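Long-range contacts in colicin-B (Escherichia coli, PDB 1RH1), which forms pores that depolarise the cytoplasmic membrane of Escherichia coli and closely related bacteria, dissipating their cellular energy: residues Y169-L174 and M182-G187; P120-F125 and V255-T260; M190-V195 and N265-V270; G67-I72 and L141-Q146. All coordinates share one frame; numbering follows the deposited sequence.

Contact 1 is a local hairpin, whereas contacts 2, 3 and 4 pair strands 69 to 130 residues apart, and the two sheets involved touch. All precede the long helix 291-340 leading to the pore-forming region. Contacts 1 and 2, with centres about 6 Å apart, belong to one antiparallel sheet, in which strands 121-128 and 179-186 are neighbours. Contacts 3 and 4 belong to a larger mixed sheet, their centres about 14 Å apart and each about 13 Å from the centre of contact 1. Contact 4 opens first along the chain and crosses contact 2, which spans contact 1 and crosses contact 3, so the domain cannot be divided into consecutive pieces. A salt bridge, Arg170 to Asp267, ties the sheets.

Contact 1. Residues Y169-L174 and M182-G187; sequences YRLTDL and MAIIGG
Ile185 fills the middle of one face of the pairing, its CG1 lying 3.5 Å from Arg170 CB. The torsion that sets CG1 between the backbone N and the carbonyl carbon (chi1 50°) turns the branch toward the partner strand, and CD1 beyond it reaches Thr172 OG1 at 3.4 Å. Ala183 CB meets Leu174 CG farther along. On the other face Ile184 serves two residues: its CD1 touches Tyr169 CD2 at 3.6 Å, while its CG1 packs 4.0 Å from Leu171 CD1. Helix 99-110 covers Tyr169 and Ile184 there.

The backbones form a classic antiparallel beta hairpin of strands 169-176 and 179-186. Arg170 and Ile185 exchange two hydrogen bonds, as do Thr172 and Ala183; the shorter of each pair, Ile185 N to Arg170 O and Ala183 N to Thr172 O, measure 2.9 Å. Met182 folds back at chi2 and chi3, bringing CE close to the carbonyl of Thr172.

At the polar margin the Arg170 guanidinium places NH2 3.5 Å from Ile185 CD1 and forms salt bridges to Asp267 and to Asp17 of the TonB box. Asp173 directs its carboxylate away from Met182 to a salt bridge with Arg297.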
loop_
_atom_site.group_PDB
_atom_site.type_symbol
_atom_site.label_atom_id
_atom_site.label_comp_id
_atom_site.label_asym_id
_atom_site.label_seq_id
_atom_site.Cartn_x
_atom_site.Cartn_y
_atom_site.Cartn_z
ATOM N N TYR A 169 -12.514 9.713 8.418
ATOM C CA TYR A 169 -11.700 10.893 8.271
ATOM C C TYR A 169 -10.666 10.775 9.352
ATOM O O TYR A 169 -10.888 10.160 10.392
ATOM C CB TYR A 169 -12.514 12.187 8.492
ATOM C CG TYR A 169 -13.403 12.464 7.291
ATOM C CD1 TYR A 169 -14.784 12.385 7.391
ATOM C CD2 TYR A 169 -12.827 12.710 6.040
ATOM C CE1 TYR A 169 -15.578 12.536 6.240
ATOM C CE2 TYR A 169 -13.607 12.859 4.890
ATOM C CZ TYR A 169 -14.989 12.768 4.989
ATOM O OH TYR A 169 -15.765 12.865 3.841
ATOM N N ARG A 170 -9.498 11.330 9.064
ATOM C CA ARG A 170 -8.409 11.419 10.004
ATOM C C ARG A 170 -7.733 12.755 9.853
ATOM O O ARG A 170 -7.722 13.367 8.791
ATOM C CB ARG A 170 -7.396 10.336 9.761
ATOM C CG ARG A 170 -7.835 9.011 10.359
ATOM C CD ARG A 170 -6.782 7.916 10.226
ATOM N NE ARG A 170 -5.597 8.221 11.004
ATOM C CZ ARG A 170 -4.350 8.086 10.550
ATOM N NH1 ARG A 170 -3.364 8.404 11.359
ATOM N NH2 ARG A 170 -4.036 7.651 9.329
ATOM N N LEU A 171 -7.198 13.255 10.948
ATOM C CA LEU A 171 -6.445 14.487 10.937
ATOM C C LEU A 171 -4.976 14.185 11.234
ATOM O O LEU A 171 -4.616 13.790 12.335
ATOM C CB LEU A 171 -7.089 15.392 11.971
ATOM C CG LEU A 171 -8.105 16.412 11.537
ATOM C CD1 LEU A 171 -9.165 15.832 10.656
ATOM C CD2 LEU A 171 -8.702 16.974 12.772
ATOM N N THR A 172 -4.095 14.279 10.244
ATOM C CA THR A 172 -2.653 14.043 10.381
ATOM C C THR A 172 -1.859 15.048 9.565
ATOM O O THR A 172 -2.403 16.099 9.236
ATOM C CB THR A 172 -2.209 12.650 9.896
ATOM O OG1 THR A 172 -2.740 12.447 8.595
ATOM C CG2 THR A 172 -2.643 11.565 10.843
ATOM N N ASP A 173 -0.596 14.806 9.197
ATOM C CA ASP A 173 0.117 15.837 8.471
ATOM C C ASP A 173 0.556 15.401 7.093
ATOM O O ASP A 173 0.508 14.224 6.758
ATOM C CB ASP A 173 1.306 16.336 9.338
ATOM C CG ASP A 173 2.599 15.553 9.460
ATOM O OD1 ASP A 173 2.611 14.325 9.437
ATOM O OD2 ASP A 173 3.627 16.202 9.603
ATOM N N LEU A 174 0.915 16.391 6.277
ATOM C CA LEU A 174 1.214 16.220 4.867
ATOM C C LEU A 174 2.510 16.896 4.502
ATOM O O LEU A 174 2.629 18.131 4.489
ATOM C CB LEU A 174 0.149 16.857 3.972
ATOM C CG LEU A 174 -0.692 16.069 3.058
ATOM C CD1 LEU A 174 -1.022 16.975 1.931
ATOM C CD2 LEU A 174 -0.003 14.828 2.581
ATOM N N MET A 182 -0.721 20.425 7.675
ATOM C CA MET A 182 -1.626 19.594 8.453
ATOM C C MET A 182 -2.889 19.443 7.626
ATOM O O MET A 182 -3.453 20.438 7.172
ATOM C CB MET A 182 -1.920 20.241 9.788
ATOM C CG MET A 182 -0.684 20.133 10.666
ATOM S SD MET A 182 -1.053 19.462 12.288
ATOM C CE MET A 182 -1.715 17.912 11.767
ATOM N N ALA A 183 -3.301 18.190 7.402
ATOM C CA ALA A 183 -4.374 17.849 6.489
ATOM C C ALA A 183 -5.437 16.922 7.004
ATOM O O ALA A 183 -5.263 16.309 8.047
ATOM C CB ALA A 183 -3.840 17.166 5.279
ATOM N N ILE A 184 -6.544 16.782 6.261
ATOM C CA ILE A 184 -7.575 15.812 6.584
ATOM C C ILE A 184 -7.534 14.705 5.559
ATOM O O ILE A 184 -7.759 14.925 4.378
ATOM C CB ILE A 184 -8.969 16.486 6.611
ATOM C CG1 ILE A 184 -10.003 15.410 6.817
ATOM C CG2 ILE A 184 -9.230 17.291 5.356
ATOM C CD1 ILE A 184 -11.416 15.965 6.796
ATOM N N ILE A 185 -7.218 13.492 5.969
ATOM C CA ILE A 185 -7.206 12.418 5.012
ATOM C C ILE A 185 -8.482 11.620 5.052
ATOM O O ILE A 185 -9.269 11.675 5.982
ATOM C CB ILE A 185 -5.988 11.517 5.258
ATOM C CG1 ILE A 185 -5.813 11.061 6.676
ATOM C CG2 ILE A 185 -4.795 12.352 4.893
ATOM C CD1 ILE A 185 -4.599 10.145 6.918
ATOM N N GLY A 186 -8.732 10.887 3.994
ATOM C CA GLY A 186 -9.918 10.064 3.894
ATOM C C GLY A 186 -9.935 9.313 2.584
ATOM O O GLY A 186 -8.959 9.351 1.843
ATOM N N GLY A 187 -11.018 8.594 2.305
ATOM C CA GLY A 187 -11.145 7.962 1.005
ATOM C C GLY A 187 -10.987 6.459 0.957
ATOM O O GLY A 187 -11.657 5.830 0.146
#

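Contact 2. Residues P120-F125 and V255-T260; sequences PAAVSF and VEAGYT
Ala257 CB sits over one face of the Pro120 ring, 3.5 Å above CG, while the loop residues Asp17 and Ile188 also touch the proline. Between the peptide groups, Ala122 N donates to Val255 O over 2.9 Å in an almost straight bond (174° at the hydrogen), approaching tilted by 34° from the plane of that carbonyl. The return bond, from Val255 N to Ala122 O at 3.0 Å, arrives nearly along the C=O axis.

Ala122 CB rests 3.9 Å from Ala257 CA and 4.1 Å from Ala257 CB, and on the same side it meets Val255 CG2 at 4.2 Å. A chi1 of -63° leaves that methyl between the backbone N and the carbonyl carbon of its own residue, where Val255 CG2 lies 3.2 Å from Ala122 O.

Beyond the pairing, Arg119 holds the departing chain: it forms a salt bridge with Glu256 and a cation-pi interaction with Tyr259. Ala122 and Val255 are a hydrogen-bonded pair and Ala121 and Glu256 a non-hydrogen-bonded one, the short ladder of an antiparallel sheet in which strand 121-128 runs between strands 179-186 and 252-256.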
loop_
_atom_site.group_PDB
_atom_site.type_symbol
_atom_site.label_atom_id
_atom_site.label_comp_id
_atom_site.label_asym_id
_atom_site.label_seq_id
_atom_site.Cartn_x
_atom_site.Cartn_y
_atom_site.Cartn_z
ATOM N N PRO A 120 -5.188 6.876 0.626
ATOM C CA PRO A 120 -6.091 7.895 1.103
ATOM C C PRO A 120 -5.947 9.186 0.304
ATOM O O PRO A 120 -5.044 9.298 -0.527
ATOM C CB PRO A 120 -5.727 7.990 2.548
ATOM C CG PRO A 120 -4.254 7.848 2.523
ATOM C CD PRO A 120 -4.110 6.694 1.580
ATOM N N ALA A 121 -6.869 10.129 0.456
ATOM C CA ALA A 121 -6.801 11.390 -0.251
ATOM C C ALA A 121 -6.680 12.477 0.805
ATOM O O ALA A 121 -7.180 12.320 1.924
ATOM C CB ALA A 121 -8.057 11.606 -1.049
ATOM N N ALA A 122 -6.037 13.601 0.487
ATOM C CA ALA A 122 -5.803 14.601 1.497
ATOM C C ALA A 122 -6.044 16.001 1.024
ATOM O O ALA A 122 -5.831 16.300 -0.141
ATOM C CB ALA A 122 -4.372 14.520 1.972
ATOM N N VAL A 123 -6.516 16.846 1.937
ATOM C CA VAL A 123 -6.629 18.263 1.698
ATOM C C VAL A 123 -6.124 19.043 2.928
ATOM O O VAL A 123 -6.603 18.850 4.037
ATOM C CB VAL A 123 -8.105 18.622 1.388
ATOM C CG1 VAL A 123 -8.167 20.115 1.074
ATOM C CG2 VAL A 123 -8.648 17.901 0.148
ATOM N N SER A 124 -5.151 19.953 2.811
ATOM C CA SER A 124 -4.624 20.722 3.938
ATOM C C SER A 124 -5.559 21.732 4.597
ATOM O O SER A 124 -6.326 22.369 3.885
ATOM C CB SER A 124 -3.369 21.483 3.499
ATOM O OG SER A 124 -3.664 22.405 2.458
ATOM N N PHE A 125 -5.499 21.904 5.929
ATOM C CA PHE A 125 -6.255 22.944 6.594
ATOM C C PHE A 125 -5.376 23.975 7.353
ATOM O O PHE A 125 -5.806 25.077 7.721
ATOM C CB PHE A 125 -7.294 22.250 7.500
ATOM C CG PHE A 125 -6.853 21.383 8.662
ATOM C CD1 PHE A 125 -6.614 21.959 9.909
ATOM C CD2 PHE A 125 -6.676 20.016 8.486
ATOM C CE1 PHE A 125 -6.193 21.169 10.966
ATOM C CE2 PHE A 125 -6.254 19.239 9.549
ATOM C CZ PHE A 125 -6.011 19.818 10.782
ATOM N N VAL A 255 -5.234 16.625 -3.012
ATOM C CA VAL A 255 -3.999 15.937 -3.336
ATOM C C VAL A 255 -3.975 14.499 -2.828
ATOM O O VAL A 255 -4.901 14.022 -2.181
ATOM C CB VAL A 255 -2.781 16.718 -2.740
ATOM C CG1 VAL A 255 -2.717 18.074 -3.404
ATOM C CG2 VAL A 255 -2.878 16.864 -1.224
ATOM N N GLU A 256 -2.902 13.790 -3.151
ATOM C CA GLU A 256 -2.666 12.471 -2.622
ATOM C C GLU A 256 -2.018 12.631 -1.260
ATOM O O GLU A 256 -1.221 13.555 -1.051
ATOM C CB GLU A 256 -1.740 11.723 -3.540
ATOM C CG GLU A 256 -1.353 10.365 -2.993
ATOM C CD GLU A 256 -0.467 9.526 -3.888
ATOM O OE1 GLU A 256 -0.336 8.352 -3.583
ATOM O OE2 GLU A 256 0.102 10.007 -4.866
ATOM N N ALA A 257 -2.340 11.713 -0.343
ATOM C CA ALA A 257 -1.772 11.735 0.996
ATOM C C ALA A 257 -0.321 11.286 1.020
ATOM O O ALA A 257 0.167 10.721 0.034
ATOM C CB ALA A 257 -2.549 10.826 1.931
ATOM N N GLY A 258 0.345 11.549 2.161
ATOM C CA GLY A 258 1.736 11.215 2.345
ATOM C C GLY A 258 2.020 9.727 2.374
ATOM O O GLY A 258 1.145 8.889 2.530
ATOM N N TYR A 259 3.292 9.396 2.204
ATOM C CA TYR A 259 3.767 8.032 2.262
ATOM C C TYR A 259 4.532 7.681 3.540
ATOM O O TYR A 259 4.734 6.489 3.800
ATOM C CB TYR A 259 4.651 7.766 1.075
ATOM C CG TYR A 259 3.905 7.689 -0.230
ATOM C CD1 TYR A 259 3.687 6.434 -0.799
ATOM C CD2 TYR A 259 3.497 8.856 -0.885
ATOM C CE1 TYR A 259 3.071 6.333 -2.040
ATOM C CE2 TYR A 259 2.873 8.763 -2.134
ATOM C CZ TYR A 259 2.677 7.496 -2.701
ATOM O OH TYR A 259 2.159 7.395 -3.972
ATOM N N THR A 260 4.990 8.646 4.356
ATOM C CA THR A 260 5.678 8.332 5.610
ATOM C C THR A 260 5.012 8.885 6.871
ATOM O O THR A 260 4.602 10.043 6.877
ATOM C CB THR A 260 7.146 8.845 5.631
ATOM O OG1 THR A 260 7.053 10.201 5.243
ATOM C CG2 THR A 260 8.117 8.156 4.711
#

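Contact 3. Residues M190-V195 and N265-V270; sequences MTVPVV and NHDVIV
Ile269, Val195 and Val192 lose the most surface here, and each meets the partner strand differently. Ile269 works mainly through its backbone. Its N-H is given to Pro193 O at 3.0 Å and its carbonyl receives Val195 N, also at 3.0 Å, so that one residue bonds to those on both sides of its bridge partner Val194. This is the usual pattern of a parallel pair, here between strands 189-201 and 266-271, whose short segments cross at 48°.

Val195 enters with both methyls. With chi1 at -59° CG1 lies beside the backbone N, 3.9 Å from Val268 CG1, and CG2 is left to touch Val268 CG2 at 3.7 Å and Val270 CG2 at 3.8 Å. The side chains of Val195 and Val268 meet at about a right angle.

Val192 divides its branches between unlike partners: CG1 packs 3.9 Å from Ile269 CG1, whereas CG2 lies 3.8 Å from Asp267 OD1. Pro193 follows, its CG against Val268 CG1 and 4.0 Å from CE1 of the His266 ring.

Apart from the two backbone bonds and that ring the interface is therefore mainly aliphatic. Its charged group is the buried carboxylate of Asp267, whose OD1 is hydrogen-bonded with Tyr282 OH; with Arg170 close by as well, these surroundings would favour the charged form beside the valine methyl.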
loop_
_atom_site.group_PDB
_atom_site.type_symbol
_atom_site.label_atom_id
_atom_site.label_comp_id
_atom_site.label_asym_id
_atom_site.label_seq_id
_atom_site.Cartn_x
_atom_site.Cartn_y
_atom_site.Cartn_z
ATOM N N MET A 190 -9.858 3.433 6.613
ATOM C CA MET A 190 -8.843 3.689 7.614
ATOM C C MET A 190 -9.352 3.227 8.959
ATOM O O MET A 190 -10.545 2.967 9.140
ATOM C CB MET A 190 -8.518 5.189 7.645
ATOM C CG MET A 190 -7.955 5.684 6.322
ATOM S SD MET A 190 -7.598 7.437 6.260
ATOM C CE MET A 190 -9.266 7.943 6.431
ATOM N N THR A 191 -8.409 3.154 9.903
ATOM C CA THR A 191 -8.681 2.740 11.271
ATOM C C THR A 191 -7.931 3.591 12.296
ATOM O O THR A 191 -6.904 4.155 11.942
ATOM C CB THR A 191 -8.320 1.249 11.274
ATOM O OG1 THR A 191 -9.466 0.709 11.889
ATOM C CG2 THR A 191 -7.078 0.798 11.995
ATOM N N VAL A 192 -8.378 3.765 13.544
ATOM C CA VAL A 192 -7.691 4.555 14.581
ATOM C C VAL A 192 -7.701 3.863 15.947
ATOM O O VAL A 192 -8.757 3.401 16.366
ATOM C CB VAL A 192 -8.371 5.956 14.678
ATOM C CG1 VAL A 192 -8.131 6.689 15.997
ATOM C CG2 VAL A 192 -7.727 6.835 13.626
ATOM N N PRO A 193 -6.627 3.757 16.730
ATOM C CA PRO A 193 -6.633 3.175 18.081
ATOM C C PRO A 193 -7.512 3.782 19.156
ATOM O O PRO A 193 -7.467 5.000 19.355
ATOM C CB PRO A 193 -5.195 3.184 18.511
ATOM C CG PRO A 193 -4.605 4.275 17.661
ATOM C CD PRO A 193 -5.273 4.053 16.313
ATOM N N VAL A 194 -8.332 2.955 19.828
ATOM C CA VAL A 194 -9.089 3.427 20.983
ATOM C C VAL A 194 -8.187 3.356 22.231
ATOM O O VAL A 194 -7.528 2.335 22.485
ATOM C CB VAL A 194 -10.346 2.556 21.144
ATOM C CG1 VAL A 194 -11.169 2.911 22.373
ATOM C CG2 VAL A 194 -11.206 2.805 19.931
ATOM N N VAL A 195 -8.051 4.477 22.969
ATOM C CA VAL A 195 -7.278 4.515 24.208
ATOM C C VAL A 195 -8.206 4.947 25.315
ATOM O O VAL A 195 -9.280 5.520 25.081
ATOM C CB VAL A 195 -6.072 5.525 24.231
ATOM C CG1 VAL A 195 -5.094 5.180 23.126
ATOM C CG2 VAL A 195 -6.554 6.957 24.093
ATOM N N ASN A 265 4.408 11.169 15.903
ATOM C CA ASN A 265 3.036 11.589 15.620
ATOM C C ASN A 265 1.974 10.497 15.843
ATOM O O ASN A 265 2.150 9.333 15.466
ATOM C CB ASN A 265 2.944 12.080 14.170
ATOM C CG ASN A 265 3.657 13.386 13.863
ATOM O OD1 ASN A 265 3.809 13.815 12.716
ATOM N ND2 ASN A 265 4.118 14.046 14.909
ATOM N N HIS A 266 0.834 10.883 16.446
ATOM C CA HIS A 266 -0.245 9.956 16.762
ATOM C C HIS A 266 -1.579 10.656 16.828
ATOM O O HIS A 266 -1.666 11.844 17.116
ATOM C CB HIS A 266 0.001 9.283 18.110
ATOM C CG HIS A 266 -0.328 7.801 18.142
ATOM N ND1 HIS A 266 -1.027 7.178 19.084
ATOM C CD2 HIS A 266 0.053 6.853 17.197
ATOM C CE1 HIS A 266 -1.069 5.903 18.721
ATOM N NE2 HIS A 266 -0.424 5.692 17.588
ATOM N N ASP A 267 -2.611 9.875 16.494
ATOM C CA ASP A 267 -4.023 10.248 16.646
ATOM C C ASP A 267 -4.768 9.072 17.257
ATOM O O ASP A 267 -4.527 7.912 16.907
ATOM C CB ASP A 267 -4.704 10.599 15.311
ATOM C CG ASP A 267 -4.642 9.616 14.137
ATOM O OD1 ASP A 267 -5.367 9.828 13.161
ATOM O OD2 ASP A 267 -3.863 8.659 14.183
ATOM N N VAL A 268 -5.614 9.331 18.249
ATOM C CA VAL A 268 -6.330 8.251 18.918
ATOM C C VAL A 268 -7.741 8.688 19.247
ATOM O O VAL A 268 -8.079 9.860 19.110
ATOM C CB VAL A 268 -5.649 7.822 20.251
ATOM C CG1 VAL A 268 -4.235 7.334 20.029
ATOM C CG2 VAL A 268 -5.584 9.002 21.189
ATOM N N ILE A 269 -8.587 7.766 19.689
ATOM C CA ILE A 269 -9.900 8.165 20.138
ATOM C C ILE A 269 -9.885 7.852 21.608
ATOM O O ILE A 269 -9.776 6.713 22.059
ATOM C CB ILE A 269 -10.990 7.378 19.379
ATOM C CG1 ILE A 269 -11.169 7.999 18.007
ATOM C CG2 ILE A 269 -12.317 7.433 20.107
ATOM C CD1 ILE A 269 -12.225 7.290 17.170
ATOM N N VAL A 270 -9.914 8.953 22.348
ATOM C CA VAL A 270 -9.895 8.899 23.795
ATOM C C VAL A 270 -11.325 8.669 24.227
ATOM O O VAL A 270 -12.220 9.460 23.926
ATOM C CB VAL A 270 -9.380 10.219 24.371
ATOM C CG1 VAL A 270 -9.402 10.097 25.871
ATOM C CG2 VAL A 270 -7.961 10.513 23.937
#

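Contact 4. Residues G67-I72 and L141-Q146; sequences GIIRRI and LMVTQQ
Arg70 and Met142 form one of the pairs through which strand 70-73 joins the mixed sheet beside strand 139-146, an antiparallel hydrogen-bonded one; Arg71 with Leu141 is the non-hydrogen-bonded pair next to it. Met142 N reaches Arg70 O at 2.8 Å, and Arg70 N returns a bond to Met142 O at 3.1 Å. Ahead of the strand, the loop is already held, since Gly67 N donates to Thr144 O over 2.8 Å; the positive phi of Gly67 (90°) suits glycine.

Side chains pack to both sides of this ladder. Ile69 uses two branches, CG2 against Leu141 CB at 3.9 Å and CG1 against Val143 CG1 at 4.0 Å. Leu141 CD2 also lies beside Arg71, 4.0 Å from its CB. On the face of Met142, the thioether SD meets Ile72 CD1 at 3.7 Å, the two side chains standing at about a right angle; Met142 is extended beyond CG, while Ile72 CD1 also lies near Met142 CB. The Arg70 side chain bends away at chi2 and chi3, and its NE bonds to Val63 O.

On its other edge strand 139-146 pairs with strand 281-286. Phe125 and Ala126 of strand 121-128 cover Ile69, Leu128 covers Leu141, and Leu64 of strand 62-64 touches Ile72 and Thr144.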
loop_
_atom_site.group_PDB
_atom_site.type_symbol
_atom_site.label_atom_id
_atom_site.label_comp_id
_atom_site.label_asym_id
_atom_site.label_seq_id
_atom_site.Cartn_x
_atom_site.Cartn_y
_atom_site.Cartn_z
ATOM N N GLY A 67 -11.354 21.204 15.830
ATOM C CA GLY A 67 -10.865 21.713 14.565
ATOM C C GLY A 67 -9.805 22.780 14.703
ATOM O O GLY A 67 -9.081 23.014 13.746
ATOM N N ILE A 68 -9.684 23.448 15.855
ATOM C CA ILE A 68 -8.686 24.498 16.058
ATOM C C ILE A 68 -7.366 24.001 16.689
ATOM O O ILE A 68 -7.281 23.671 17.878
ATOM C CB ILE A 68 -9.358 25.646 16.926
ATOM C CG1 ILE A 68 -10.534 26.285 16.193
ATOM C CG2 ILE A 68 -8.373 26.776 17.161
ATOM C CD1 ILE A 68 -11.364 27.343 16.966
ATOM N N ILE A 69 -6.311 23.992 15.851
ATOM C CA ILE A 69 -4.945 23.601 16.216
ATOM C C ILE A 69 -4.330 24.496 17.276
ATOM O O ILE A 69 -4.450 25.727 17.251
ATOM C CB ILE A 69 -3.992 23.638 15.008
ATOM C CG1 ILE A 69 -4.520 22.793 13.882
ATOM C CG2 ILE A 69 -2.643 23.082 15.408
ATOM C CD1 ILE A 69 -3.649 22.899 12.632
ATOM N N ARG A 70 -3.646 23.795 18.195
ATOM C CA ARG A 70 -2.963 24.380 19.337
ATOM C C ARG A 70 -1.612 23.745 19.623
ATOM O O ARG A 70 -1.378 22.538 19.587
ATOM C CB ARG A 70 -3.808 24.246 20.583
ATOM C CG ARG A 70 -5.141 24.937 20.530
ATOM C CD ARG A 70 -5.039 26.434 20.668
ATOM N NE ARG A 70 -6.013 26.812 21.679
ATOM C CZ ARG A 70 -6.009 27.953 22.363
ATOM N NH1 ARG A 70 -5.070 28.878 22.152
ATOM N NH2 ARG A 70 -6.950 28.133 23.295
ATOM N N ARG A 71 -0.743 24.695 19.944
ATOM C CA ARG A 71 0.639 24.478 20.283
ATOM C C ARG A 71 0.734 24.273 21.790
ATOM O O ARG A 71 0.589 25.184 22.613
ATOM C CB ARG A 71 1.339 25.702 19.762
ATOM C CG ARG A 71 2.824 25.722 19.896
ATOM C CD ARG A 71 3.345 26.821 19.000
ATOM N NE ARG A 71 4.790 26.837 19.141
ATOM C CZ ARG A 71 5.610 26.269 18.248
ATOM N NH1 ARG A 71 5.139 25.650 17.159
ATOM N NH2 ARG A 71 6.932 26.316 18.450
ATOM N N ILE A 72 0.890 22.987 22.119
ATOM C CA ILE A 72 0.929 22.501 23.497
ATOM C C ILE A 72 2.353 22.064 23.840
ATOM O O ILE A 72 3.020 21.344 23.098
ATOM C CB ILE A 72 -0.184 21.384 23.565
ATOM C CG1 ILE A 72 -1.475 22.143 23.690
ATOM C CG2 ILE A 72 -0.179 20.472 24.770
ATOM C CD1 ILE A 72 -2.650 21.284 23.277
ATOM N N LEU A 141 1.564 19.981 18.386
ATOM C CA LEU A 141 0.341 20.585 17.862
ATOM C C LEU A 141 -0.807 19.612 17.981
ATOM O O LEU A 141 -0.770 18.529 17.405
ATOM C CB LEU A 141 0.498 20.938 16.407
ATOM C CG LEU A 141 1.536 21.972 16.080
ATOM C CD1 LEU A 141 1.699 22.027 14.612
ATOM C CD2 LEU A 141 1.110 23.341 16.556
ATOM N N MET A 142 -1.836 19.956 18.734
ATOM C CA MET A 142 -2.931 19.041 18.901
ATOM C C MET A 142 -4.176 19.605 18.261
ATOM O O MET A 142 -4.437 20.803 18.300
ATOM C CB MET A 142 -3.157 18.784 20.387
ATOM C CG MET A 142 -2.044 17.986 21.039
ATOM S SD MET A 142 -2.228 17.629 22.796
ATOM C CE MET A 142 -0.784 16.641 22.903
ATOM N N VAL A 143 -4.936 18.699 17.639
ATOM C CA VAL A 143 -6.200 19.008 16.967
ATOM C C VAL A 143 -7.225 18.041 17.496
ATOM O O VAL A 143 -6.961 16.864 17.727
ATOM C CB VAL A 143 -6.237 18.785 15.444
ATOM C CG1 VAL A 143 -7.062 19.908 14.852
ATOM C CG2 VAL A 143 -4.847 18.732 14.825
ATOM N N THR A 144 -8.436 18.538 17.632
ATOM C CA THR A 144 -9.496 17.758 18.221
ATOM C C THR A 144 -10.698 17.679 17.315
ATOM O O THR A 144 -10.930 18.556 16.484
ATOM C CB THR A 144 -9.692 18.454 19.585
ATOM O OG1 THR A 144 -8.983 17.546 20.413
ATOM C CG2 THR A 144 -11.083 18.712 20.117
ATOM N N GLN A 145 -11.416 16.564 17.431
ATOM C CA GLN A 145 -12.670 16.332 16.724
ATOM C C GLN A 145 -13.650 15.487 17.531
ATOM O O GLN A 145 -13.271 14.475 18.124
ATOM C CB GLN A 145 -12.474 15.583 15.437
ATOM C CG GLN A 145 -11.794 16.235 14.272
ATOM C CD GLN A 145 -12.688 17.156 13.485
ATOM O OE1 GLN A 145 -12.943 18.278 13.898
ATOM N NE2 GLN A 145 -13.163 16.709 12.329
ATOM N N GLN A 146 -14.934 15.855 17.550
ATOM C CA GLN A 146 -15.977 15.022 18.143
ATOM C C GLN A 146 -16.056 13.640 17.464
ATOM O O GLN A 146 -15.737 13.552 16.272
ATOM C CB GLN A 146 -17.297 15.741 18.002
ATOM C CG GLN A 146 -17.418 16.973 18.876
ATOM C CD GLN A 146 -18.546 17.886 18.423
ATOM O OE1 GLN A 146 -19.457 18.252 19.171
ATOM N NE2 GLN A 146 -18.476 18.293 17.153
#